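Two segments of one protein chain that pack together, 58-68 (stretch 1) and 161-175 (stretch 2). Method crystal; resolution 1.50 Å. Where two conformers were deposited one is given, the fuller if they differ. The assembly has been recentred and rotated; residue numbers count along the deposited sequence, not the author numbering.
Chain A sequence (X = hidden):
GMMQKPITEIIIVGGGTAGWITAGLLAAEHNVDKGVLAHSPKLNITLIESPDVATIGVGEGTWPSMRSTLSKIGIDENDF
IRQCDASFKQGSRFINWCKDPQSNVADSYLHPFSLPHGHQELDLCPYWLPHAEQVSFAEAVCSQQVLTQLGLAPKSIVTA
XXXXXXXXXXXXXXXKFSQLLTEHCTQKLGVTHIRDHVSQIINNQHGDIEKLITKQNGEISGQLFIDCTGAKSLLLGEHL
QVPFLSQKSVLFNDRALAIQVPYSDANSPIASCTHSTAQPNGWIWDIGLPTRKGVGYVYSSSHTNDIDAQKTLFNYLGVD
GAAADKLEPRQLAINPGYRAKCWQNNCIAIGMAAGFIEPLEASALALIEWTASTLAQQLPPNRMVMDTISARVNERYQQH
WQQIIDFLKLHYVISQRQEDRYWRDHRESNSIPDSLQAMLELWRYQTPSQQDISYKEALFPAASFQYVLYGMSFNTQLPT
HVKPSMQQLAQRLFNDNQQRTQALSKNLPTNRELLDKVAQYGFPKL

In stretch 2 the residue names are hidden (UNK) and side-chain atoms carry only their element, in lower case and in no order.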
# COMPACT_ATOMS: atom_id res chain seq x y z
N VAL A 58 -6.14 -11.72 -6.70
CA VAL A 58 -6.22 -11.40 -8.13
C VAL A 58 -5.32 -10.22 -8.55
O VAL A 58 -5.51 -9.64 -9.61
CB VAL A 58 -7.68 -11.13 -8.59
CG1 VAL A 58 -8.54 -12.35 -8.31
CG2 VAL A 58 -8.31 -9.88 -7.90
N GLY A 59 -4.31 -9.90 -7.74
CA GLY A 59 -3.35 -8.85 -8.05
C GLY A 59 -3.40 -7.79 -6.95
O GLY A 59 -4.48 -7.48 -6.45
N GLU A 60 -2.23 -7.24 -6.63
CA GLU A 60 -2.08 -6.30 -5.54
C GLU A 60 -1.12 -5.21 -5.96
O GLU A 60 -0.24 -5.47 -6.79
CB GLU A 60 -1.52 -7.02 -4.32
CG GLU A 60 -1.61 -6.20 -3.07
CD GLU A 60 -1.42 -7.01 -1.80
OE1 GLU A 60 -1.22 -8.23 -1.92
OE2 GLU A 60 -1.49 -6.42 -0.69
N GLY A 61 -1.32 -4.00 -5.45
CA GLY A 61 -0.43 -2.88 -5.68
C GLY A 61 0.50 -2.58 -4.51
O GLY A 61 0.23 -2.89 -3.34
N THR A 62 1.59 -1.89 -4.85
CA THR A 62 2.58 -1.44 -3.88
C THR A 62 2.83 0.05 -3.99
O THR A 62 2.33 0.71 -4.90
CB THR A 62 3.93 -2.16 -4.03
OG1 THR A 62 4.75 -1.49 -4.99
CG2 THR A 62 3.76 -3.57 -4.44
N TRP A 63 3.59 0.54 -3.04
CA TRP A 63 4.12 1.91 -3.05
C TRP A 63 5.57 1.82 -3.56
O TRP A 63 6.12 0.73 -3.70
CB TRP A 63 3.97 2.61 -1.66
CG TRP A 63 2.58 3.18 -1.46
CD1 TRP A 63 1.42 2.47 -1.28
CD2 TRP A 63 2.19 4.57 -1.48
NE1 TRP A 63 0.35 3.32 -1.18
CE2 TRP A 63 0.79 4.61 -1.29
CE3 TRP A 63 2.88 5.77 -1.63
CZ2 TRP A 63 0.08 5.81 -1.30
CZ3 TRP A 63 2.18 6.94 -1.59
CH2 TRP A 63 0.80 6.96 -1.42
N PRO A 64 6.17 2.97 -3.84
CA PRO A 64 7.56 2.95 -4.27
C PRO A 64 8.55 2.40 -3.28
O PRO A 64 9.64 2.01 -3.68
CB PRO A 64 7.84 4.42 -4.54
CG PRO A 64 6.50 5.04 -4.86
CD PRO A 64 5.56 4.31 -3.94
N SER A 65 8.16 2.35 -2.01
CA SER A 65 8.97 1.71 -0.97
C SER A 65 9.38 0.28 -1.35
O SER A 65 10.45 -0.19 -0.94
CB SER A 65 8.18 1.69 0.33
OG SER A 65 6.88 1.16 0.12
N MSE A 66 8.56 -0.39 -2.16
CA MSE A 66 8.81 -1.78 -2.49
C MSE A 66 10.10 -1.93 -3.28
O MSE A 66 10.78 -2.95 -3.18
CB MSE A 66 7.65 -2.38 -3.26
CG MSE A 66 7.75 -3.88 -3.44
SE MSE A 66 7.92 -4.94 -1.79
CE MSE A 66 6.09 -4.78 -1.20
N ARG A 67 10.46 -0.90 -4.05
CA ARG A 67 11.78 -0.95 -4.72
C ARG A 67 12.91 -1.10 -3.71
O ARG A 67 13.84 -1.92 -3.91
CB ARG A 67 11.99 0.30 -5.59
CG ARG A 67 11.02 0.50 -6.74
CD ARG A 67 11.33 1.75 -7.59
NE ARG A 67 11.15 2.96 -6.80
CZ ARG A 67 12.12 3.59 -6.14
NH1 ARG A 67 13.37 3.20 -6.23
NH2 ARG A 67 11.81 4.65 -5.40
N SER A 68 12.81 -0.35 -2.61
CA SER A 68 13.81 -0.41 -1.55
C SER A 68 13.77 -1.73 -0.80
O SER A 68 14.80 -2.31 -0.54
CB SER A 68 13.66 0.77 -0.59
OG SER A 68 14.58 0.63 0.48
N UNK A 161 18.32 -1.25 -12.62
CA UNK A 161 17.35 -1.87 -11.70
C UNK A 161 17.03 -0.93 -10.56
O UNK A 161 17.94 -0.38 -9.92
n UNK A 161 19.24 -6.29 -12.43
o UNK A 161 18.19 -5.92 -10.46
c UNK A 161 18.48 -5.55 -11.60
c UNK A 161 17.99 -4.24 -12.16
c UNK A 161 17.90 -3.17 -11.13
N UNK A 162 15.73 -0.76 -10.33
CA UNK A 162 15.17 -0.02 -9.19
C UNK A 162 15.34 1.51 -9.32
O UNK A 162 14.84 2.27 -8.49
c UNK A 162 16.35 -2.96 -7.42
c UNK A 162 14.03 -2.45 -7.64
c UNK A 162 15.34 -2.00 -7.64
c UNK A 162 15.67 -0.55 -7.85
c UNK A 162 16.06 -4.29 -7.22
c UNK A 162 14.74 -4.70 -7.24
c UNK A 162 13.73 -3.78 -7.41
o UNK A 162 14.40 -6.01 -7.04
N UNK A 163 16.06 1.97 -10.34
CA UNK A 163 16.12 3.39 -10.66
C UNK A 163 14.98 3.79 -11.55
O UNK A 163 14.28 2.94 -12.11
c UNK A 163 17.48 3.76 -11.27
n UNK A 163 20.10 3.23 -8.77
c UNK A 163 19.14 2.69 -9.60
c UNK A 163 18.59 3.72 -10.28
n UNK A 163 19.21 4.87 -9.84
c UNK A 163 20.13 4.54 -8.95
N UNK A 164 14.80 5.09 -11.71
CA UNK A 164 13.62 5.58 -12.37
C UNK A 164 13.80 6.94 -12.99
O UNK A 164 14.68 7.70 -12.58
c UNK A 164 12.54 8.59 -9.07
c UNK A 164 13.20 6.67 -7.83
c UNK A 164 13.03 5.87 -8.97
c UNK A 164 12.61 6.43 -10.17
c UNK A 164 12.43 5.59 -11.39
c UNK A 164 12.38 7.80 -10.20
c UNK A 164 12.94 8.02 -7.89
N UNK A 165 12.95 7.21 -13.98
CA UNK A 165 12.73 8.55 -14.48
C UNK A 165 11.60 9.24 -13.72
O UNK A 165 11.70 10.41 -13.38
n UNK A 165 13.51 6.50 -18.31
o UNK A 165 13.91 8.58 -18.99
c UNK A 165 13.77 7.77 -18.08
c UNK A 165 12.54 8.51 -15.98
c UNK A 165 13.89 8.18 -16.65
N UNK A 166 10.56 8.49 -13.39
CA UNK A 166 9.52 8.95 -12.46
C UNK A 166 9.28 7.84 -11.44
O UNK A 166 9.36 6.66 -11.78
n UNK A 166 7.65 10.75 -14.98
c UNK A 166 8.18 10.65 -13.77
o UNK A 166 8.57 11.62 -13.14
c UNK A 166 8.21 9.26 -13.17
N UNK A 167 9.02 8.19 -10.19
CA UNK A 167 8.93 7.19 -9.11
C UNK A 167 7.80 6.20 -9.37
O UNK A 167 6.74 6.56 -9.90
c UNK A 167 8.73 7.85 -7.74
o UNK A 167 9.76 5.91 -6.76
c UNK A 167 9.25 7.00 -6.56
n UNK A 167 9.15 7.54 -5.35
N UNK A 168 8.04 4.97 -8.96
CA UNK A 168 7.13 3.89 -9.24
C UNK A 168 7.17 2.83 -8.16
O UNK A 168 8.16 2.67 -7.47
c UNK A 168 8.69 2.44 -10.72
c UNK A 168 7.41 3.24 -10.60
c UNK A 168 11.05 2.35 -11.20
c UNK A 168 9.89 3.06 -11.08
o UNK A 168 12.22 0.24 -11.09
c UNK A 168 8.71 1.07 -10.51
c UNK A 168 11.05 0.98 -10.96
c UNK A 168 9.87 0.35 -10.63
N UNK A 169 6.02 2.17 -8.01
CA UNK A 169 5.92 0.86 -7.36
C UNK A 169 5.44 -0.16 -8.38
O UNK A 169 5.68 -0.01 -9.59
N UNK A 170 4.74 -1.18 -7.91
CA UNK A 170 4.34 -2.29 -8.75
C UNK A 170 2.88 -2.71 -8.60
O UNK A 170 2.25 -2.48 -7.57
c UNK A 170 8.76 -3.09 -9.79
c UNK A 170 5.21 -3.52 -8.47
c UNK A 170 9.44 -2.83 -8.61
o UNK A 170 10.80 -2.62 -8.64
c UNK A 170 7.39 -3.30 -9.74
c UNK A 170 6.71 -3.26 -8.53
c UNK A 170 8.78 -2.78 -7.39
c UNK A 170 7.42 -3.02 -7.36
N UNK A 171 2.39 -3.36 -9.65
CA UNK A 171 1.27 -4.30 -9.55
C UNK A 171 1.89 -5.69 -9.63
O UNK A 171 2.77 -5.92 -10.47
c UNK A 171 -0.36 -2.77 -10.75
c UNK A 171 0.31 -4.11 -10.71
n UNK A 171 -1.46 -0.92 -10.36
c UNK A 171 -1.07 -0.88 -11.62
c UNK A 171 -1.04 -2.09 -9.80
n UNK A 171 -0.41 -2.00 -11.89
N UNK A 172 1.43 -6.61 -8.79
CA UNK A 172 2.05 -7.94 -8.72
C UNK A 172 1.04 -9.02 -8.35
O UNK A 172 -0.04 -8.72 -7.86
c UNK A 172 3.23 -7.92 -7.71
c UNK A 172 4.18 -6.99 -5.53
c UNK A 172 2.31 -8.61 -5.37
c UNK A 172 2.93 -7.50 -6.25
N UNK A 173 1.43 -10.26 -8.60
CA UNK A 173 0.70 -11.44 -8.10
C UNK A 173 1.30 -11.79 -6.73
O UNK A 173 2.47 -12.19 -6.65
n UNK A 173 -0.34 -14.60 -9.66
o UNK A 173 0.33 -14.32 -7.51
c UNK A 173 0.89 -12.58 -9.10
c UNK A 173 0.24 -13.89 -8.67
N UNK A 174 0.54 -11.63 -5.67
CA UNK A 174 1.10 -11.82 -4.32
C UNK A 174 1.55 -13.24 -4.01
O UNK A 174 2.54 -13.45 -3.28
c UNK A 174 0.13 -11.35 -3.25
N UNK A 175 0.82 -14.23 -4.52
CA UNK A 175 1.20 -15.61 -4.26
C UNK A 175 2.55 -15.92 -4.92
O UNK A 175 3.41 -16.60 -4.36
c UNK A 175 0.15 -16.58 -4.75

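Position 161 has three side-chain carbons, the third bearing an oxygen and a nitrogen, out of reach of stretch 1: Gln 161. Position 162 carries one carbon and a six-carbon ring bearing an oxygen; Arg 67 O lies over one ring face, and the backbone O at 162 accepts a hydrogen bond from Arg 67 NH1 (2.9 Å). It is Tyr 162. At 163, one carbon leads to a five-membered ring of three carbons and two nitrogens, pointing away: His 163.

Position 164 has one carbon and a bare six-carbon ring, one carbon of which sits over a face of the guanidinium, 3.5 Å from Arg 67 NH2. It is Phe 164; the guanidinium N-H groups point in their own plane, leaving the flat face free to pack against ring carbon. Position 165, three carbons ending in oxygen and nitrogen, is Gln 165; 166, two carbons ending likewise, is Asn 166. Neither touches stretch 1.

Position 167 repeats the two-carbon amide; its oxygen lies 2.8 Å from Arg 67 NH2, a weak hydrogen bond, and 3.3 Å from Pro 64 CB. A short acceptor suits this place: Asn 167. Position 168 has one carbon, then a six-carbon ring bearing one oxygen. Arg 67 CD lies over its face, 3.6 Å from the centroid, and Arg 67 NE makes a weak hydrogen bond to the backbone O at 168 (3.1 Å). It is Tyr 168, its broad ring a platform for the arginine's aliphatic part.

Position 169 has no side-chain atoms; a CB would clash at 2.7 Å with both Thr 62 OG1 and Trp 63 O. It is Gly 169. Position 170 has one carbon and a six-carbon ring bearing one oxygen; a ring carbon lies 4.0 Å from Met 66 CG, which meets the ring edge in an apolar contact. It is Tyr 170. Position 171 has one carbon and a five-membered ring of three carbons and two nitrogens, with Gly 61 CA at its edge, 4.2 Å from a ring carbon: His 171.

Position 172 has four carbons, forked at the second; one branch end packs 3.6 Å from the methyl Thr 62 CG2, as suits apolar Leu 172. Position 173, a two-carbon amide, caps a backbone N just past the stretch: Asn 173. Position 174 is one carbon, a small methyl fitting 3.7 Å from Glu 60 OE1: Ala 174. Position 175, also one carbon, is Ala 175, out of reach.

The contact joins two devices. In an antiparallel ladder, Glu 60 N donates to Leu 172 O (2.9 Å) and Leu 172 N to Glu 60 O (2.8 Å); Gly 61 and His 171 form the second, non-hydrogen-bonded rung. Just past it, Thr 62 N donates to Tyr 170 O (2.9 Å), while side-chain Thr 62 OG1 accepts from Tyr 170 N (2.9 Å). Beyond, Arg 67 gathers the loop's acceptors and rings around one side chain.

Stretch 2 (161-175) QYHFQNNYGYHLNAA
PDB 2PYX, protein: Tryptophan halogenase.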